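Local coordinates for protein putative xanthine dehydrogenase YAGS fad-binding subunit (Escherichia coli, PDB 5G5G) that probably oxidises aldehydes in the periplasm, serving as the molybdenum-binding subunit of a three-chain oxidase of the xanthine oxidase family, at residues E191-M196 with P273-N278; P236-G239 with G244-F247; A409-W414 with E671-D676. One frame throughout, in Å; residues are numbered along the deposited sequence. Where two conformers were deposited one is given.

Overall arrangement
Contacts 1 and 2 are buried and adjoin each other, their centres about 11 Å apart; contact 2 is nested along the chain within the loop that contact 1 closes. E191 and H193 of contact 1 bond to the backbone of contact 2, OE1 of E191 to N of G239 and NE2 of H193 to O of G244. Contact 3 lies apart, about 38 Å from contact 1 between centres, where helix 401-412 meets an edge strand at the surface. All three contacts rest on aliphatic carbons. Charge is treated differently: the lysine of contact 2 is enclosed and held by oxygens, whereas that of contact 3 stays near a carboxylate without bonding it.

Contact 1 of 3, residues E191-M196 with P273-N278; sequences EPHASM and PSIPNN
I275 meets P192 and H193 in a small, buried, apolar contact, formed where the chain runs into strand 194-200 and a short helix, 275-278, packs beside it. One methyl group does nearly all the work. CD1 of I275 comes 3.8 Å from CA of P192 and 3.9 Å from CB of the same residue, so the methyl rests on the root of the proline ring. It also lies 4.0 Å from the backbone N of H193, while the imidazole presents its edge to it, with ND1 4.3 Å from CD1 of I275. The reach of the isoleucine follows from its torsions: CG1 is anti to the carbonyl carbon and the branch continues extended through chi2 (172°), which carries CD1 straight out of the helix toward the loop. No hydrogen bond crosses between 191-196 and 273-278, and the touch is one of apolar packing. The polar side of H193 is settled elsewhere, because NE2 donates to the carbonyl oxygen of G244, which helps to fix the ring's rotation while its ND1 side faces the isoleucine methyl. Within the helix, N278 N bonds to S274 O at 2.8 Å, a turn that spans I275. The iron-sulfur cluster lies about 10 Å from the side chain of P192, and the chain of another protein packs on P192 as well. Around this meeting point, P192 leans on M269 of strand 266-269, the antiparallel neighbour of 194-200 in a mixed sheet, and H193 touches D251 of helix 250-262, while N278 bonds through its amide to H109 and S250.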
loop_
_atom_site.group_PDB
_atom_site.type_symbol
_atom_site.label_atom_id
_atom_site.label_comp_id
_atom_site.label_asym_id
_atom_site.label_seq_id
_atom_site.Cartn_x
_atom_site.Cartn_y
_atom_site.Cartn_z
ATOM N N GLU C 191 -2.403 7.468 3.050
ATOM C CA GLU C 191 -3.454 8.374 3.539
ATOM C C GLU C 191 -4.752 8.078 2.810
ATOM O O GLU C 191 -4.845 8.297 1.605
ATOM C CB GLU C 191 -3.050 9.864 3.389
ATOM C CG GLU C 191 -4.115 10.859 3.861
ATOM C CD GLU C 191 -3.948 12.257 3.262
ATOM O OE1 GLU C 191 -3.234 12.426 2.231
ATOM O OE2 GLU C 191 -4.558 13.180 3.829
ATOM N N PRO C 192 -5.792 7.663 3.561
ATOM C CA PRO C 192 -7.088 7.512 2.948
ATOM C C PRO C 192 -7.515 8.848 2.387
ATOM O O PRO C 192 -7.232 9.908 3.001
ATOM C CB PRO C 192 -7.998 7.115 4.168
ATOM C CG PRO C 192 -7.089 6.415 5.122
ATOM C CD PRO C 192 -5.807 7.240 4.974
ATOM N N HIS C 193 -8.286 8.815 1.319
ATOM C CA HIS C 193 -8.833 10.035 0.770
ATOM C C HIS C 193 -9.643 10.737 1.875
ATOM O O HIS C 193 -10.430 10.117 2.580
ATOM C CB HIS C 193 -9.773 9.751 -0.394
ATOM C CG HIS C 193 -9.107 9.209 -1.609
ATOM N ND1 HIS C 193 -8.533 7.963 -1.664
ATOM C CD2 HIS C 193 -8.913 9.760 -2.827
ATOM C CE1 HIS C 193 -8.027 7.768 -2.865
ATOM N NE2 HIS C 193 -8.254 8.837 -3.595
ATOM N N ALA C 194 -9.423 12.042 2.019
ATOM C CA ALA C 194 -10.153 12.843 2.989
ATOM C C ALA C 194 -10.235 14.309 2.643
ATOM O O ALA C 194 -9.325 14.843 2.005
ATOM C CB ALA C 194 -9.520 12.687 4.374
ATOM N N SER C 195 -11.294 14.964 3.133
ATOM C CA SER C 195 -11.510 16.388 2.886
ATOM C C SER C 195 -12.255 17.008 4.054
ATOM O O SER C 195 -13.057 16.334 4.743
ATOM C CB SER C 195 -12.331 16.630 1.601
ATOM O OG SER C 195 -11.713 16.117 0.427
ATOM N N MET C 196 -12.028 18.281 4.266
ATOM C CA MET C 196 -12.817 19.098 5.199
ATOM C C MET C 196 -13.310 20.319 4.468
ATOM O O MET C 196 -12.524 20.995 3.768
ATOM C CB MET C 196 -11.996 19.513 6.421
ATOM C CG MET C 196 -12.799 20.324 7.400
ATOM S SD MET C 196 -11.971 20.647 8.957
ATOM C CE MET C 196 -10.905 21.985 8.449
ATOM N N PRO C 273 -11.541 0.110 3.903
ATOM C CA PRO C 273 -12.273 -0.963 3.191
ATOM C C PRO C 273 -13.137 -0.530 2.010
ATOM O O PRO C 273 -13.461 -1.388 1.158
ATOM C CB PRO C 273 -13.110 -1.643 4.285
ATOM C CG PRO C 273 -12.548 -1.197 5.587
ATOM C CD PRO C 273 -11.836 0.087 5.357
ATOM N N SER C 274 -13.507 0.744 1.951
ATOM C CA SER C 274 -14.297 1.279 0.846
ATOM C C SER C 274 -13.472 1.776 -0.328
ATOM O O SER C 274 -14.026 1.952 -1.423
ATOM C CB SER C 274 -15.157 2.439 1.312
ATOM O OG SER C 274 -14.385 3.593 1.509
ATOM N N ILE C 275 -12.182 2.008 -0.117
ATOM C CA ILE C 275 -11.340 2.670 -1.108
ATOM C C ILE C 275 -11.180 1.852 -2.400
ATOM O O ILE C 275 -11.436 2.372 -3.456
ATOM C CB ILE C 275 -10.024 3.215 -0.532
ATOM C CG1 ILE C 275 -10.369 4.370 0.424
ATOM C CG2 ILE C 275 -9.098 3.698 -1.656
ATOM C CD1 ILE C 275 -9.188 4.875 1.206
ATOM N N PRO C 276 -10.841 0.578 -2.296
ATOM C CA PRO C 276 -10.541 -0.116 -3.556
ATOM C C PRO C 276 -11.703 -0.199 -4.580
ATOM O O PRO C 276 -11.441 -0.142 -5.797
ATOM C CB PRO C 276 -10.042 -1.481 -3.091
ATOM C CG PRO C 276 -9.448 -1.206 -1.764
ATOM C CD PRO C 276 -10.400 -0.202 -1.138
ATOM N N ASN C 277 -12.960 -0.339 -4.102
ATOM C CA ASN C 277 -14.132 -0.294 -4.966
ATOM C C ASN C 277 -14.740 1.095 -5.148
ATOM O O ASN C 277 -15.296 1.363 -6.206
ATOM C CB ASN C 277 -15.234 -1.304 -4.547
ATOM C CG ASN C 277 -14.826 -2.729 -4.738
ATOM O OD1 ASN C 277 -14.893 -3.277 -5.851
ATOM N ND2 ASN C 277 -14.368 -3.337 -3.689
ATOM N N ASN C 278 -14.659 1.985 -4.134
ATOM C CA ASN C 278 -15.260 3.323 -4.287
ATOM C C ASN C 278 -14.499 4.196 -5.276
ATOM O O ASN C 278 -15.121 4.970 -6.015
ATOM C CB ASN C 278 -15.344 4.081 -2.950
ATOM C CG ASN C 278 -15.886 5.473 -3.135
ATOM O OD1 ASN C 278 -15.138 6.445 -3.196
ATOM N ND2 ASN C 278 -17.228 5.562 -3.292
#

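Contact 2 of 3, residues P236-G239 with G244-F247; sequences PYIG and GKLF. With MOS (dioxothiomolybdenum(VI) ion), chain Z.
I238 and K245 pack together within the glycine-rich loop that joins strand 231-234 to helix 250-262 and borders the molybdenum site. Their side chains run past each other in opposite directions, and the methyl CG2 of I238 rests 4.1 Å from CD of K245. Beyond CG the lysine is fully extended, with chi2 to chi4 all near 180°, which carries its ammonium deep into the loop. There NZ of K245 passes 4.0 Å from O of G239, too far to bond; it is gripped instead by the carbonyl oxygens of E191 and G240 and by the hydroxyl of S209. The next residue, L246, lines the pocket of the dioxothiomolybdenum ion: its CD1 lies 3.5 Å from O1 of the ion, while its CB lies over the centre of the F247 ring. K245 contributes at second hand, since its backbone N bonds to OE1 of Q211, whose NE2 bonds to the ion. An extended aliphatic chain thus lies against a hydrophobic neighbour while its buried cation is satisfied by three oxygens. Those partners probably stabilise the charge and hold the loop's shape beside the metal.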
loop_
_atom_site.group_PDB
_atom_site.type_symbol
_atom_site.label_atom_id
_atom_site.label_comp_id
_atom_site.label_asym_id
_atom_site.label_seq_id
_atom_site.Cartn_x
_atom_site.Cartn_y
_atom_site.Cartn_z
ATOM N N PRO C 236 -1.478 21.066 1.125
ATOM C CA PRO C 236 -0.025 21.273 1.194
ATOM C C PRO C 236 0.754 20.009 1.447
ATOM O O PRO C 236 1.929 19.932 1.095
ATOM C CB PRO C 236 0.133 22.307 2.351
ATOM C CG PRO C 236 -1.055 22.024 3.246
ATOM C CD PRO C 236 -2.171 21.712 2.273
ATOM N N TYR C 237 0.117 19.025 2.078
ATOM C CA TYR C 237 0.704 17.697 2.344
ATOM C C TYR C 237 -0.269 16.591 1.968
ATOM O O TYR C 237 -1.433 16.614 2.382
ATOM C CB TYR C 237 1.156 17.531 3.810
ATOM C CG TYR C 237 2.175 18.551 4.173
ATOM C CD1 TYR C 237 3.473 18.428 3.732
ATOM C CD2 TYR C 237 1.808 19.706 4.878
ATOM C CE1 TYR C 237 4.415 19.413 4.000
ATOM C CE2 TYR C 237 2.742 20.695 5.126
ATOM C CZ TYR C 237 4.030 20.525 4.668
ATOM O OH TYR C 237 4.930 21.506 4.925
ATOM N N ILE C 238 0.207 15.641 1.168
ATOM C CA ILE C 238 -0.604 14.551 0.608
ATOM C C ILE C 238 0.135 13.269 0.942
ATOM O O ILE C 238 1.326 13.142 0.630
ATOM C CB ILE C 238 -0.734 14.681 -0.900
ATOM C CG1 ILE C 238 -1.565 15.910 -1.207
ATOM C CG2 ILE C 238 -1.371 13.435 -1.548
ATOM C CD1 ILE C 238 -0.969 16.844 -2.159
ATOM N N GLY C 239 -0.548 12.348 1.601
ATOM C CA GLY C 239 0.008 11.119 2.012
ATOM C C GLY C 239 -0.034 10.099 0.893
ATOM O O GLY C 239 -0.532 8.972 1.080
ATOM N N GLY C 244 -4.176 7.970 -7.997
ATOM C CA GLY C 244 -5.451 7.837 -7.324
ATOM C C GLY C 244 -6.045 9.104 -6.776
ATOM O O GLY C 244 -7.220 9.140 -6.336
ATOM N N LYS C 245 -5.242 10.149 -6.725
ATOM C CA LYS C 245 -5.684 11.444 -6.256
ATOM C C LYS C 245 -5.487 12.523 -7.291
ATOM O O LYS C 245 -5.496 13.687 -6.972
ATOM C CB LYS C 245 -4.972 11.792 -4.935
ATOM C CG LYS C 245 -5.431 10.889 -3.786
ATOM C CD LYS C 245 -4.643 11.160 -2.534
ATOM C CE LYS C 245 -4.908 10.113 -1.445
ATOM N NZ LYS C 245 -4.098 10.316 -0.201
ATOM N N LEU C 246 -5.415 12.151 -8.565
ATOM C CA LEU C 246 -5.458 13.119 -9.636
ATOM C C LEU C 246 -6.751 13.843 -9.774
ATOM O O LEU C 246 -6.763 14.941 -10.304
ATOM C CB LEU C 246 -5.231 12.451 -11.013
ATOM C CG LEU C 246 -3.820 11.987 -11.304
ATOM C CD1 LEU C 246 -3.840 11.014 -12.451
ATOM C CD2 LEU C 246 -2.929 13.176 -11.578
ATOM N N PHE C 247 -7.868 13.197 -9.383
ATOM C CA PHE C 247 -9.174 13.696 -9.676
ATOM C C PHE C 247 -9.999 13.905 -8.407
ATOM O O PHE C 247 -9.782 13.272 -7.364
ATOM C CB PHE C 247 -9.890 12.678 -10.569
ATOM C CG PHE C 247 -9.021 12.132 -11.661
ATOM C CD1 PHE C 247 -8.501 12.976 -12.603
ATOM C CD2 PHE C 247 -8.698 10.761 -11.703
ATOM C CE1 PHE C 247 -7.679 12.488 -13.621
ATOM C CE2 PHE C 247 -7.872 10.285 -12.714
ATOM C CZ PHE C 247 -7.363 11.143 -13.660
HETATM MO MO MOS Z . 0.600 9.632 -12.121
HETATM S S MOS Z . -0.778 7.905 -12.822
HETATM O O1 MOS Z . -0.654 10.510 -11.197
HETATM O O2 MOS Z . 0.236 10.238 -14.092
#

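Contact 3 of 3, residues A409-W414 with E671-D676; sequences ADKFGW and EVIFLD
K411 and I673 make the closer-packed part of a surface contact between the end of helix 401-412 and strand 669-674. The lysine's CG lies 4.1 Å from CD1 of I673, and the two side chains cross obliquely. CG of K411 stands anti to its own backbone N (chi1 176°), directed at the strand; a bend at chi2 (67°) then leads the chain along the strand, and a second bend at chi4 (-40°) turns NZ back toward E671. The loose side begins there. NZ of K411 stops 4.4 Å from OE1 of E671, so the opposite charges probably attract, yet at this length they form no salt bridge. The lysine is exposed to solvent, and the other carboxylate oxygen, OE2 of E671, has a long, weak ion pair with K669. The packing is thus carried by the aliphatic stem, while the charged end makes a distant electrostatic approach. Behind K411 the helix ends with W414 N bonded to A409 O at 2.9 Å, a 6→1 bond, as G413 leaves the helix with positive phi. The neighbouring F412 points elsewhere, into a cation-pi contact with R606. Strand 669-674 is the outermost of its mixed sheet within this chain and runs parallel to 602-612. L608 of that strand underlies the contact, touched by K411, F412 and E671 alike. The alternation of the strand sends E671 and I673 toward helix 401-412, whereas V672 and F674 pack on helix 619-638, and the edge of the sheet thus lies between two helices.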
loop_
_atom_site.group_PDB
_atom_site.type_symbol
_atom_site.label_atom_id
_atom_site.label_comp_id
_atom_site.label_asym_id
_atom_site.label_seq_id
_atom_site.Cartn_x
_atom_site.Cartn_y
_atom_site.Cartn_z
ATOM N N ALA C 409 24.409 -3.595 -16.896
ATOM C CA ALA C 409 24.983 -4.941 -17.029
ATOM C C ALA C 409 26.332 -5.009 -16.320
ATOM O O ALA C 409 26.629 -5.994 -15.652
ATOM C CB ALA C 409 25.152 -5.338 -18.508
ATOM N N ASP C 410 27.172 -3.981 -16.526
ATOM C CA ASP C 410 28.521 -3.920 -15.921
ATOM C C ASP C 410 28.456 -3.867 -14.392
ATOM O O ASP C 410 29.153 -4.606 -13.719
ATOM C CB ASP C 410 29.332 -2.712 -16.473
ATOM C CG ASP C 410 29.774 -2.887 -17.963
ATOM O OD1 ASP C 410 29.662 -3.990 -18.538
ATOM O OD2 ASP C 410 30.258 -1.892 -18.572
ATOM N N LYS C 411 27.645 -2.972 -13.855
ATOM C CA LYS C 411 27.535 -2.808 -12.419
ATOM C C LYS C 411 26.931 -4.036 -11.762
ATOM O O LYS C 411 27.371 -4.433 -10.691
ATOM C CB LYS C 411 26.657 -1.604 -12.073
ATOM C CG LYS C 411 26.408 -1.404 -10.602
ATOM C CD LYS C 411 27.665 -1.011 -9.828
ATOM C CE LYS C 411 27.418 -0.829 -8.317
ATOM N NZ LYS C 411 26.120 -0.159 -8.059
ATOM N N PHE C 412 25.914 -4.606 -12.401
ATOM C CA PHE C 412 25.176 -5.755 -11.832
ATOM C C PHE C 412 25.920 -7.046 -11.887
ATOM O O PHE C 412 25.582 -7.941 -11.167
ATOM C CB PHE C 412 23.876 -5.905 -12.607
ATOM C CG PHE C 412 22.902 -6.908 -12.046
ATOM C CD1 PHE C 412 22.102 -6.606 -10.973
ATOM C CD2 PHE C 412 22.728 -8.143 -12.700
ATOM C CE1 PHE C 412 21.130 -7.534 -10.525
ATOM C CE2 PHE C 412 21.747 -9.050 -12.289
ATOM C CZ PHE C 412 20.948 -8.737 -11.196
ATOM N N GLY C 413 26.881 -7.149 -12.804
ATOM C CA GLY C 413 27.571 -8.386 -13.060
ATOM C C GLY C 413 26.720 -9.319 -13.894
ATOM O O GLY C 413 26.685 -10.546 -13.639
ATOM N N TRP C 414 26.110 -8.760 -14.946
ATOM C CA TRP C 414 25.233 -9.525 -15.814
ATOM C C TRP C 414 25.918 -10.718 -16.476
ATOM O O TRP C 414 25.303 -11.773 -16.669
ATOM C CB TRP C 414 24.642 -8.607 -16.881
ATOM C CG TRP C 414 23.760 -9.276 -17.818
ATOM C CD1 TRP C 414 24.035 -9.575 -19.102
ATOM C CD2 TRP C 414 22.445 -9.756 -17.551
ATOM N NE1 TRP C 414 22.936 -10.181 -19.680
ATOM C CE2 TRP C 414 21.953 -10.319 -18.745
ATOM C CE3 TRP C 414 21.607 -9.732 -16.422
ATOM C CZ2 TRP C 414 20.670 -10.891 -18.830
ATOM C CZ3 TRP C 414 20.321 -10.292 -16.528
ATOM C CH2 TRP C 414 19.881 -10.852 -17.703
ATOM N N GLU C 671 19.691 -0.570 -5.715
ATOM C CA GLU C 671 20.672 0.417 -6.204
ATOM C C GLU C 671 20.117 1.168 -7.400
ATOM O O GLU C 671 19.375 0.626 -8.194
ATOM C CB GLU C 671 21.980 -0.239 -6.579
ATOM C CG GLU C 671 22.671 -0.900 -5.392
ATOM C CD GLU C 671 23.171 0.115 -4.355
ATOM O OE1 GLU C 671 23.577 1.247 -4.769
ATOM O OE2 GLU C 671 23.124 -0.220 -3.121
ATOM N N VAL C 672 20.436 2.446 -7.468
ATOM C CA VAL C 672 19.989 3.308 -8.546
ATOM C C VAL C 672 21.193 4.087 -9.094
ATOM O O VAL C 672 21.973 4.618 -8.308
ATOM C CB VAL C 672 18.922 4.308 -8.091
ATOM C CG1 VAL C 672 18.468 5.175 -9.271
ATOM C CG2 VAL C 672 17.695 3.638 -7.473
ATOM N N ILE C 673 21.303 4.197 -10.426
ATOM C CA ILE C 673 22.345 5.052 -11.055
ATOM C C ILE C 673 21.594 5.955 -12.014
ATOM O O ILE C 673 20.808 5.448 -12.824
ATOM C CB ILE C 673 23.365 4.226 -11.832
ATOM C CG1 ILE C 673 24.205 3.357 -10.861
ATOM C CG2 ILE C 673 24.294 5.119 -12.672
ATOM C CD1 ILE C 673 25.096 2.362 -11.541
ATOM N N PHE C 674 21.865 7.252 -11.939
ATOM C CA PHE C 674 21.340 8.201 -12.907
ATOM C C PHE C 674 22.416 8.579 -13.874
ATOM O O PHE C 674 23.443 9.096 -13.468
ATOM C CB PHE C 674 20.800 9.449 -12.238
ATOM C CG PHE C 674 19.603 9.172 -11.365
ATOM C CD1 PHE C 674 18.378 8.861 -11.955
ATOM C CD2 PHE C 674 19.708 9.269 -10.011
ATOM C CE1 PHE C 674 17.242 8.606 -11.170
ATOM C CE2 PHE C 674 18.589 9.006 -9.221
ATOM C CZ PHE C 674 17.381 8.656 -9.807
ATOM N N LEU C 675 22.197 8.319 -15.152
ATOM C CA LEU C 675 23.073 8.873 -16.167
ATOM C C LEU C 675 22.845 10.370 -16.266
ATOM O O LEU C 675 21.723 10.863 -16.034
ATOM C CB LEU C 675 22.766 8.220 -17.537
ATOM C CG LEU C 675 23.012 6.708 -17.591
ATOM C CD1 LEU C 675 22.884 6.175 -19.025
ATOM C CD2 LEU C 675 24.357 6.311 -17.064
ATOM N N ASP C 676 23.892 11.122 -16.562
ATOM C CA ASP C 676 23.784 12.564 -16.889
ATOM C C ASP C 676 23.026 12.545 -18.230
ATOM O O ASP C 676 23.572 12.076 -19.220
ATOM C CB ASP C 676 25.173 13.267 -17.162
ATOM C CG ASP C 676 25.922 13.849 -15.894
ATOM O OD1 ASP C 676 25.387 13.731 -14.771
ATOM O OD2 ASP C 676 27.091 14.421 -16.036
#